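Local coordinates for lipoprotein signal peptidase (PDB 6RYO) that probably cleaves signal peptides from prolipoproteins in the bacterial cell membrane, as an aspartic endopeptidase of the peptidase A8 family, at residues A[70-75]-A[143-148]. Numbering follows the deposited sequence.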
loop_
_atom_site.group_PDB
_atom_site.type_symbol
_atom_site.label_atom_id
_atom_site.label_comp_id
_atom_site.label_asym_id
_atom_site.label_seq_id
_atom_site.Cartn_x
_atom_site.Cartn_y
_atom_site.Cartn_z
ATOM N N ASN A 70 -18.357 3.130 1.240
ATOM C CA ASN A 70 -18.658 2.587 2.554
ATOM C C ASN A 70 -17.374 2.123 3.229
ATOM O O ASN A 70 -16.364 1.856 2.571
ATOM C CB ASN A 70 -19.650 1.419 2.465
ATOM C CG ASN A 70 -21.032 1.857 2.035
ATOM O OD1 ASN A 70 -21.854 2.229 2.868
ATOM N ND2 ASN A 70 -21.300 1.808 0.731
ATOM N N ILE A 71 -17.415 2.053 4.557
ATOM C CA ILE A 71 -16.343 1.461 5.348
ATOM C C ILE A 71 -16.821 0.074 5.758
ATOM O O ILE A 71 -17.580 -0.081 6.720
ATOM C CB ILE A 71 -15.978 2.319 6.560
ATOM C CG1 ILE A 71 -15.510 3.704 6.116
ATOM C CG2 ILE A 71 -14.897 1.638 7.376
ATOM C CD1 ILE A 71 -14.306 3.684 5.196
ATOM N N THR A 72 -16.370 -0.940 5.030
ATOM C CA THR A 72 -16.797 -2.318 5.239
ATOM C C THR A 72 -15.624 -3.096 5.823
ATOM O O THR A 72 -14.602 -3.284 5.155
ATOM C CB THR A 72 -17.283 -2.936 3.931
ATOM O OG1 THR A 72 -18.376 -2.166 3.415
ATOM C CG2 THR A 72 -17.749 -4.358 4.165
ATOM N N SER A 73 -15.772 -3.537 7.070
ATOM C CA SER A 73 -14.700 -4.246 7.757
ATOM C C SER A 73 -14.468 -5.603 7.103
ATOM O O SER A 73 -15.383 -6.430 7.029
ATOM C CB SER A 73 -15.041 -4.411 9.237
ATOM O OG SER A 73 -13.963 -4.996 9.948
ATOM N N HIS A 74 -13.248 -5.825 6.620
ATOM C CA HIS A 74 -12.871 -7.080 5.986
ATOM C C HIS A 74 -11.447 -7.432 6.392
ATOM O O HIS A 74 -10.655 -6.565 6.772
ATOM C CB HIS A 74 -12.988 -6.995 4.455
ATOM C CG HIS A 74 -12.547 -8.237 3.742
ATOM N ND1 HIS A 74 -13.254 -9.419 3.800
ATOM C CD2 HIS A 74 -11.466 -8.484 2.965
ATOM C CE1 HIS A 74 -12.632 -10.339 3.083
ATOM N NE2 HIS A 74 -11.544 -9.796 2.566
ATOM N N ARG A 75 -11.125 -8.721 6.304
ATOM C CA ARG A 75 -9.772 -9.214 6.513
ATOM C C ARG A 75 -9.354 -10.027 5.297
ATOM O O ARG A 75 -10.149 -10.802 4.758
ATOM C CB ARG A 75 -9.669 -10.074 7.782
ATOM C CG ARG A 75 -10.124 -9.376 9.059
ATOM C CD ARG A 75 -9.350 -8.091 9.300
ATOM N NE ARG A 75 -9.679 -7.486 10.588
ATOM C CZ ARG A 75 -10.703 -6.664 10.793
ATOM N NH1 ARG A 75 -11.515 -6.346 9.794
ATOM N NH2 ARG A 75 -10.921 -6.164 12.001
ATOM N N PHE A 143 -10.789 -2.096 4.564
ATOM C CA PHE A 143 -12.004 -1.380 4.948
ATOM C C PHE A 143 -12.584 -0.468 3.877
ATOM O O PHE A 143 -13.745 -0.068 4.016
ATOM C CB PHE A 143 -11.755 -0.552 6.216
ATOM C CG PHE A 143 -10.597 0.401 6.102
ATOM C CD1 PHE A 143 -9.310 -0.010 6.407
ATOM C CD2 PHE A 143 -10.798 1.710 5.697
ATOM C CE1 PHE A 143 -8.244 0.863 6.306
ATOM C CE2 PHE A 143 -9.734 2.589 5.595
ATOM C CZ PHE A 143 -8.456 2.164 5.899
ATOM N N ILE A 144 -11.854 -0.121 2.820
ATOM C CA ILE A 144 -12.366 0.809 1.816
ATOM C C ILE A 144 -13.218 0.039 0.815
ATOM O O ILE A 144 -12.722 -0.842 0.106
ATOM C CB ILE A 144 -11.224 1.556 1.115
ATOM C CG1 ILE A 144 -10.480 2.447 2.112
ATOM C CG2 ILE A 144 -11.762 2.386 -0.036
ATOM C CD1 ILE A 144 -9.348 3.241 1.496
ATOM N N ASP A 145 -14.502 0.386 0.747
ATOM C CA ASP A 145 -15.483 -0.313 -0.078
ATOM C C ASP A 145 -16.218 0.719 -0.921
ATOM O O ASP A 145 -17.055 1.464 -0.402
ATOM C CB ASP A 145 -16.458 -1.105 0.796
ATOM C CG ASP A 145 -17.442 -1.925 -0.016
ATOM O OD1 ASP A 145 -17.272 -2.030 -1.249
ATOM O OD2 ASP A 145 -18.392 -2.470 0.585
ATOM N N THR A 146 -15.914 0.762 -2.216
ATOM C CA THR A 146 -16.484 1.755 -3.115
ATOM C C THR A 146 -17.109 1.067 -4.321
ATOM O O THR A 146 -16.912 -0.127 -4.561
ATOM C CB THR A 146 -15.428 2.769 -3.584
ATOM O OG1 THR A 146 -14.643 2.196 -4.635
ATOM C CG2 THR A 146 -14.506 3.170 -2.434
ATOM N N ASN A 147 -17.883 1.845 -5.079
ATOM C CA ASN A 147 -18.449 1.419 -6.353
ATOM C C ASN A 147 -18.043 2.379 -7.467
ATOM O O ASN A 147 -18.744 2.520 -8.472
ATOM C CB ASN A 147 -19.972 1.301 -6.260
ATOM C CG ASN A 147 -20.567 0.463 -7.380
ATOM O OD1 ASN A 147 -19.865 -0.308 -8.036
ATOM N ND2 ASN A 147 -21.868 0.609 -7.600
ATOM N N ILE A 148 -16.907 3.055 -7.288
ATOM C CA ILE A 148 -16.432 3.996 -8.296
ATOM C C ILE A 148 -15.749 3.266 -9.446
ATOM O O ILE A 148 -15.829 3.703 -10.600
ATOM C CB ILE A 148 -15.496 5.033 -7.654
ATOM C CG1 ILE A 148 -16.173 5.687 -6.447
ATOM C CG2 ILE A 148 -15.090 6.093 -8.666
ATOM C CD1 ILE A 148 -17.448 6.426 -6.787
#
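With CG of Asp145 turned anti to the backbone N (chi1 -176°) and OG1 of Thr72 set beside its own backbone N (chi1 -59°), the carboxylate and the hydroxyl are brought together across two antiparallel strands. Strand 69-76, the middle one of a three-stranded sheet, here pairs with an outer strand, 140-146. The register rests on Asn70 and Asp145, a hydrogen-bonded pair: Asn70 N donates to Asp145 O over 2.7 Å. Asp145 N returns a bond to Asn70 O at 3.0 Å. Next comes the non-hydrogen-bonded pair Ile71 and Ile144, and beyond it Thr72 N reaches Phe143 O at 2.9 Å. Phe143 and Ile144 both lie opposite the single residue Phe156, whose backbone bonds Phe143; this is a classic beta bulge, and psi of Phe143 is only -15°. Phe143 CA also approaches Thr72 O at 3.2 Å in a CA-H...O contact.

On the face carrying Ile71 and Ile144, the side chains of Ile71 and Phe143 run alongside each other. CG2 of Ile71 sits 4.0 Å from Phe143 CB, while CD1 of Ile71 meets the rim of the ring, 4.1 Å from Phe143 CD2. Both residues are buried and also touch Ile52 of helix 31-55, so this apolar pair joins the sheet to a predicted transmembrane helix. The strand lies close to the probable catalytic site: Asp142, a predicted active-site residue, directly precedes Phe143, and the Ile144 side chain is about 7 Å from that of Asp160, the other predicted one.

The opposite face carries the polar link. Thr72 OG1 also hydrogen-bonds Ser61 OG of strand 61-63, tying all three strands together, and it donates to Asp145 OD2 at 2.8 Å, on the anti lone pair of that oxygen.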